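PDB 5IFF: uncharacterized protein from Pyrococcus abyssi, which acts as a restriction DNA glycosylase that probably excises adenine from its recognition sequence, and is captured here bound to nonspecific double-stranded DNA. Local coordinates for residues I162-T165 / N166-P169; V5-N9 / G10-V14; E185-V188 / D189-K192. The protein carries 2 engineered substitutions. All coordinates share one frame; numbering follows the deposited sequence.

Overall arrangement
Contacts 2 and 3 meet in one antiparallel three-stranded sheet, ordered 4-8, 11-17, 181-186: contact 2 is the hairpin of the first two strands, and contact 3 leads from the third into helix 188-201. I12 O accepts a probable hydrogen bond from V186 N, K11 forms a salt bridge with E185, and V14 packs on V186. Contact 1 follows strand 154-163 of the larger sheet and approaches contact 3 where E168 lies beside E185, like charges close together. Contact 1 is mostly buried and rests on backbone bonds and the N166 amide; contact 2 runs from an exposed turn to buried valines; contact 3 is partly buried, with apolar side chains packed where the helix begins.

Contact 1: residues I162-T165 / N166-P169; sequences IPLT and NVEP
N166 N donates a hydrogen bond to P163 O, 2.8 Å long, in the short 3-10 segment that follows strand 154-163. One residue on, V167 N reaches L164 O in a weak bond of 3.4 Å, nearly straight at hydrogen (169°). The amide of N166 folds back toward the proline: CG lies anti to its own carbonyl carbon (chi1 -73°), and ND2 comes 3.9 Å from P163 CD, the amide slanting across the proline ring. ND2 also donates hydrogen bonds to S137 O and E139 OE2, which tie the turn to the chain between strands 121-134 and 140-147. Exchanging N166 for alanine would probably leave both of those acceptors without this donor and open a gap beside the P163 ring. Deeper in, V167 extends its two methyls to different neighbours. CG1 meets I162 CG2 at 4.1 Å, the two side chains crossing at about a right angle, and Y184 and V182 of strand 181-186 touch the same valine. The other branch, CG2, lies between backbone N and carbonyl carbon and rests 3.3 Å from L164 O.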
loop_
_atom_site.group_PDB
_atom_site.type_symbol
_atom_site.label_atom_id
_atom_site.label_comp_id
_atom_site.label_asym_id
_atom_site.label_seq_id
_atom_site.Cartn_x
_atom_site.Cartn_y
_atom_site.Cartn_z
ATOM N N ILE A 162 -15.716 18.246 -14.404
ATOM C CA ILE A 162 -16.819 18.104 -15.351
ATOM C C ILE A 162 -18.139 18.206 -14.592
ATOM O O ILE A 162 -18.402 17.354 -13.774
ATOM C CB ILE A 162 -16.786 16.755 -16.053
ATOM C CG1 ILE A 162 -15.490 16.643 -16.936
ATOM C CG2 ILE A 162 -17.988 16.679 -17.018
ATOM C CD1 ILE A 162 -15.100 15.191 -17.294
ATOM N N PRO A 163 -18.984 19.206 -14.891
ATOM C CA PRO A 163 -20.281 19.259 -14.154
ATOM C C PRO A 163 -21.127 17.991 -14.335
ATOM O O PRO A 163 -21.267 17.492 -15.467
ATOM C CB PRO A 163 -20.996 20.468 -14.766
ATOM C CG PRO A 163 -19.823 21.335 -15.356
ATOM C CD PRO A 163 -18.829 20.322 -15.842
ATOM N N LEU A 164 -21.688 17.472 -13.249
ATOM C CA LEU A 164 -22.571 16.323 -13.378
ATOM C C LEU A 164 -23.768 16.638 -14.292
ATOM O O LEU A 164 -24.424 15.735 -14.808
ATOM C CB LEU A 164 -23.116 15.862 -12.025
ATOM C CG LEU A 164 -22.095 15.144 -11.113
ATOM C CD1 LEU A 164 -22.938 14.599 -9.920
ATOM C CD2 LEU A 164 -21.357 14.040 -11.846
ATOM N N THR A 165 -24.072 17.913 -14.466
ATOM C CA THR A 165 -25.234 18.245 -15.298
ATOM C C THR A 165 -24.876 18.025 -16.762
ATOM O O THR A 165 -25.729 18.182 -17.628
ATOM C CB THR A 165 -25.684 19.693 -15.120
ATOM O OG1 THR A 165 -24.554 20.547 -15.285
ATOM C CG2 THR A 165 -26.260 19.913 -13.754
ATOM N N ASN A 166 -23.588 17.768 -17.034
ATOM C CA ASN A 166 -23.094 17.578 -18.406
ATOM C C ASN A 166 -22.855 16.134 -18.800
ATOM O O ASN A 166 -22.329 15.884 -19.885
ATOM C CB ASN A 166 -21.776 18.348 -18.672
ATOM C CG ASN A 166 -22.001 19.833 -18.780
ATOM O OD1 ASN A 166 -23.107 20.299 -18.574
ATOM N ND2 ASN A 166 -20.963 20.575 -19.061
ATOM N N VAL A 167 -23.249 15.190 -17.954
ATOM C CA VAL A 167 -23.052 13.787 -18.300
ATOM C C VAL A 167 -24.378 13.063 -18.494
ATOM O O VAL A 167 -25.412 13.589 -18.111
ATOM C CB VAL A 167 -22.232 13.045 -17.198
ATOM C CG1 VAL A 167 -20.879 13.715 -17.091
ATOM C CG2 VAL A 167 -22.981 13.001 -15.888
ATOM N N GLU A 168 -24.328 11.849 -19.051
ATOM C CA GLU A 168 -25.523 11.024 -19.265
ATOM C C GLU A 168 -25.322 9.641 -18.664
ATOM O O GLU A 168 -24.199 9.135 -18.624
ATOM C CB GLU A 168 -25.838 10.831 -20.756
ATOM C CG GLU A 168 -25.738 12.041 -21.661
ATOM C CD GLU A 168 -26.062 11.667 -23.129
ATOM O OE1 GLU A 168 -26.952 10.814 -23.351
ATOM O OE2 GLU A 168 -25.424 12.209 -24.057
ATOM N N PRO A 169 -26.400 8.991 -18.249
ATOM C CA PRO A 169 -27.784 9.474 -18.136
ATOM C C PRO A 169 -27.887 10.572 -17.066
ATOM O O PRO A 169 -27.229 10.468 -16.021
ATOM C CB PRO A 169 -28.563 8.226 -17.713
ATOM C CG PRO A 169 -27.688 7.067 -18.085
ATOM C CD PRO A 169 -26.286 7.558 -17.930
#

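Contact 2: residues V5-N9 / G10-V14; sequences VSFEN and GKIVV
Strands 5-8 and 11-14 form an antiparallel beta hairpin closed by a type I' turn from E8 to K11, their short axes 4.7 Å apart at closest, with S6 and V13 exchanging two backbone hydrogen bonds, each 2.8 Å between the N of one residue and the O of the other, and E8 and K11 forming the second hydrogen-bonded pair beside the turn. V5, F7, I12 and V14 share the face that helix 72-81 covers through V5 and I12. V5 splits its branches between two partners: CG1, anti to the backbone N (chi1 178°), lies 3.9 Å from I12 CG2, while CG2 meets V14 CG2 at 3.8 Å. The F7 ring leans toward the turn, CZ 3.6 Å from G10 CA, and stacks with H82. G10 itself sits at positive phi, where a side chain would clash with N9 O. On the other face S6 OG donates to E8 OE2 from above the carboxylate plane, and R15 forms a salt bridge with that same oxygen. On this face too, the extended chain of K11 carries NZ to a salt bridge with E185 of the neighbouring strand. Back among the apolar residues, I12 CD1 lies 3.9 Å from F7 CD1, at the edge of the ring and in its plane.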
loop_
_atom_site.group_PDB
_atom_site.type_symbol
_atom_site.label_atom_id
_atom_site.label_comp_id
_atom_site.label_asym_id
_atom_site.label_seq_id
_atom_site.Cartn_x
_atom_site.Cartn_y
_atom_site.Cartn_z
ATOM N N VAL A 5 -12.247 5.653 -23.164
ATOM C CA VAL A 5 -12.352 6.695 -24.179
ATOM C C VAL A 5 -12.662 6.053 -25.498
ATOM O O VAL A 5 -11.994 5.108 -25.877
ATOM C CB VAL A 5 -11.041 7.521 -24.338
ATOM C CG1 VAL A 5 -11.219 8.550 -25.442
ATOM C CG2 VAL A 5 -10.637 8.196 -23.006
ATOM N N SER A 6 -13.647 6.560 -26.233
ATOM C CA SER A 6 -13.957 5.930 -27.516
ATOM C C SER A 6 -14.405 6.977 -28.531
ATOM O O SER A 6 -14.670 8.118 -28.162
ATOM C CB SER A 6 -15.033 4.859 -27.331
ATOM O OG SER A 6 -16.225 5.478 -26.858
ATOM N N PHE A 7 -14.428 6.589 -29.810
ATOM C CA PHE A 7 -15.080 7.381 -30.838
ATOM C C PHE A 7 -16.458 6.789 -31.116
ATOM O O PHE A 7 -16.556 5.615 -31.458
ATOM C CB PHE A 7 -14.236 7.438 -32.131
ATOM C CG PHE A 7 -14.941 8.138 -33.275
ATOM C CD1 PHE A 7 -14.965 9.530 -33.344
ATOM C CD2 PHE A 7 -15.614 7.403 -34.248
ATOM C CE1 PHE A 7 -15.627 10.177 -34.366
ATOM C CE2 PHE A 7 -16.288 8.041 -35.288
ATOM C CZ PHE A 7 -16.304 9.430 -35.345
ATOM N N GLU A 8 -17.511 7.604 -30.958
ATOM C CA GLU A 8 -18.898 7.203 -31.240
ATOM C C GLU A 8 -19.721 8.321 -31.871
ATOM O O GLU A 8 -19.740 9.448 -31.352
ATOM C CB GLU A 8 -19.626 6.780 -29.953
ATOM C CG GLU A 8 -19.070 5.578 -29.305
ATOM C CD GLU A 8 -19.541 5.427 -27.879
ATOM O OE1 GLU A 8 -20.657 5.884 -27.524
ATOM O OE2 GLU A 8 -18.777 4.823 -27.113
ATOM N N ASN A 9 -20.404 8.001 -32.964
ATOM C CA ASN A 9 -21.362 8.911 -33.586
ATOM C C ASN A 9 -20.785 10.308 -33.757
ATOM O O ASN A 9 -21.376 11.293 -33.322
ATOM C CB ASN A 9 -22.643 8.968 -32.748
ATOM C CG ASN A 9 -23.196 7.580 -32.438
ATOM O OD1 ASN A 9 -23.364 7.210 -31.268
ATOM N ND2 ASN A 9 -23.478 6.797 -33.492
ATOM N N GLY A 10 -19.587 10.383 -34.331
ATOM C CA GLY A 10 -18.975 11.665 -34.635
ATOM C C GLY A 10 -18.367 12.428 -33.474
ATOM O O GLY A 10 -17.969 13.579 -33.641
ATOM N N LYS A 11 -18.276 11.815 -32.288
ATOM C CA LYS A 11 -17.780 12.515 -31.093
ATOM C C LYS A 11 -16.791 11.660 -30.323
ATOM O O LYS A 11 -16.877 10.435 -30.343
ATOM C CB LYS A 11 -18.926 12.875 -30.110
ATOM C CG LYS A 11 -20.094 13.564 -30.789
ATOM C CD LYS A 11 -21.169 13.931 -29.768
ATOM C CE LYS A 11 -22.410 14.508 -30.549
ATOM N NZ LYS A 11 -23.659 14.351 -29.732
ATOM N N ILE A 12 -15.883 12.312 -29.617
ATOM C CA ILE A 12 -15.039 11.572 -28.675
ATOM C C ILE A 12 -15.869 11.443 -27.388
ATOM O O ILE A 12 -16.404 12.435 -26.901
ATOM C CB ILE A 12 -13.716 12.287 -28.394
ATOM C CG1 ILE A 12 -12.894 12.429 -29.693
ATOM C CG2 ILE A 12 -12.922 11.581 -27.262
ATOM C CD1 ILE A 12 -12.860 11.158 -30.527
ATOM N N VAL A 13 -15.997 10.224 -26.869
ATOM C CA VAL A 13 -16.814 9.997 -25.672
ATOM C C VAL A 13 -15.945 9.370 -24.573
ATOM O O VAL A 13 -15.019 8.579 -24.878
ATOM C CB VAL A 13 -18.002 9.089 -26.019
ATOM C CG1 VAL A 13 -18.764 8.713 -24.744
ATOM C CG2 VAL A 13 -18.945 9.780 -27.035
ATOM N N VAL A 14 -16.139 9.785 -23.326
ATOM C CA VAL A 14 -15.415 9.149 -22.212
ATOM C C VAL A 14 -16.397 8.598 -21.212
ATOM O O VAL A 14 -17.379 9.284 -20.838
ATOM C CB VAL A 14 -14.469 10.119 -21.524
ATOM C CG1 VAL A 14 -13.634 9.385 -20.443
ATOM C CG2 VAL A 14 -13.498 10.669 -22.548
#

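Contact 3: residues E185-V188 / D189-K192; sequences EVPV and DLMK
M191 folds back against V186 and V188 where strand 181-186 turns into helix 188-201, a strand-to-helix junction with P187 at the N-cap position. Followed outward, the methionine first sets CB 3.6 Å from V188 O, on the opening turn of the helix. CG, placed anti to the carbonyl carbon, comes next and touches V186 CG1 at 3.5 Å, the two side chains crossing at about a right angle. SD then carries the chain round a bend (chi3 -89°), which brings the terminal methyl back to the junction, CE 3.8 Å from V188 CA and within similar distance of P187 O and V186 CG1. M75 and A79 of helix 72-81 also touch this side chain, and M75 reaches V186 as well, so the junction is packed against that helix.

P187 O takes weak bonds from both L190 N and M191 N, the first strongly bent at hydrogen (133°). K192 N to V188 O is a helical i to i+4 bond of 3.0 Å.

L190 shares V186 CG1 with M191: its CB is 3.8 Å from P187 CD and its CD2 is near both P187 CD and V186 CG1. Its side chain is about 7 Å, at the nearest, from that of I60, which binds adenine in another structure of this protein. The aliphatic part of K192 runs extended past V188, CG lying near V188 O and CE meeting V188 CG1. D189 CG lies between its backbone N and carbonyl carbon (chi1 58°), which brings OD1 back to 3.0 Å from P187 CB.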
loop_
_atom_site.group_PDB
_atom_site.type_symbol
_atom_site.label_atom_id
_atom_site.label_comp_id
_atom_site.label_asym_id
_atom_site.label_seq_id
_atom_site.Cartn_x
_atom_site.Cartn_y
_atom_site.Cartn_z
ATOM N N GLU A 185 -19.561 13.577 -23.507
ATOM C CA GLU A 185 -19.067 13.881 -24.846
ATOM C C GLU A 185 -18.012 14.950 -24.672
ATOM O O GLU A 185 -18.254 15.975 -24.031
ATOM C CB GLU A 185 -20.214 14.332 -25.771
ATOM C CG GLU A 185 -21.366 13.301 -25.825
ATOM C CD GLU A 185 -22.585 13.722 -26.691
ATOM O OE1 GLU A 185 -22.785 14.931 -26.904
ATOM O OE2 GLU A 185 -23.324 12.826 -27.165
ATOM N N VAL A 186 -16.821 14.699 -25.205
ATOM C CA VAL A 186 -15.703 15.607 -24.971
ATOM C C VAL A 186 -15.766 16.694 -26.018
ATOM O O VAL A 186 -15.657 16.396 -27.192
ATOM C CB VAL A 186 -14.325 14.871 -25.069
ATOM C CG1 VAL A 186 -13.133 15.875 -24.828
ATOM C CG2 VAL A 186 -14.276 13.702 -24.068
ATOM N N PRO A 187 -15.932 17.957 -25.595
ATOM C CA PRO A 187 -15.918 19.082 -26.522
ATOM C C PRO A 187 -14.509 19.280 -27.117
ATOM O O PRO A 187 -13.535 19.155 -26.366
ATOM C CB PRO A 187 -16.308 20.265 -25.633
ATOM C CG PRO A 187 -16.817 19.663 -24.338
ATOM C CD PRO A 187 -15.990 18.423 -24.213
ATOM N N VAL A 188 -14.387 19.611 -28.413
ATOM C CA VAL A 188 -13.044 19.953 -28.911
ATOM C C VAL A 188 -12.315 21.024 -28.116
ATOM O O VAL A 188 -11.123 20.916 -27.950
ATOM C CB VAL A 188 -13.029 20.472 -30.368
ATOM C CG1 VAL A 188 -11.644 20.367 -30.895
ATOM C CG2 VAL A 188 -13.875 19.659 -31.227
ATOM N N ASP A 189 -13.003 22.068 -27.641
ATOM C CA ASP A 189 -12.285 23.121 -26.932
ATOM C C ASP A 189 -11.686 22.614 -25.602
ATOM O O ASP A 189 -10.703 23.163 -25.116
ATOM C CB ASP A 189 -13.173 24.350 -26.685
ATOM C CG ASP A 189 -14.420 24.029 -25.897
ATOM O OD1 ASP A 189 -14.683 22.839 -25.661
ATOM O OD2 ASP A 189 -15.157 24.968 -25.532
ATOM N N LEU A 190 -12.281 21.580 -25.027
ATOM C CA LEU A 190 -11.760 21.023 -23.796
ATOM C C LEU A 190 -10.416 20.320 -24.095
ATOM O O LEU A 190 -9.522 20.320 -23.297
ATOM C CB LEU A 190 -12.690 19.999 -23.197
ATOM C CG LEU A 190 -12.165 19.318 -21.935
ATOM C CD1 LEU A 190 -11.875 20.340 -20.846
ATOM C CD2 LEU A 190 -13.153 18.207 -21.412
ATOM N N MET A 191 -10.355 19.615 -25.202
ATOM C CA MET A 191 -9.120 18.928 -25.569
ATOM C C MET A 191 -8.055 19.966 -25.853
ATOM O O MET A 191 -6.896 19.781 -25.443
ATOM C CB MET A 191 -9.323 18.033 -26.810
ATOM C CG MET A 191 -10.126 16.717 -26.504
ATOM S SD MET A 191 -10.364 15.669 -27.983
ATOM C CE MET A 191 -11.932 16.373 -28.625
ATOM N N LYS A 192 -8.438 21.033 -26.546
ATOM C CA LYS A 192 -7.479 22.104 -26.779
ATOM C C LYS A 192 -6.949 22.706 -25.476
ATOM O O LYS A 192 -5.745 22.890 -25.307
ATOM C CB LYS A 192 -8.096 23.196 -27.599
ATOM C CG LYS A 192 -8.464 22.731 -29.024
ATOM C CD LYS A 192 -9.125 23.943 -29.750
ATOM C CE LYS A 192 -9.584 23.637 -31.172
ATOM N NZ LYS A 192 -10.492 24.755 -31.725
#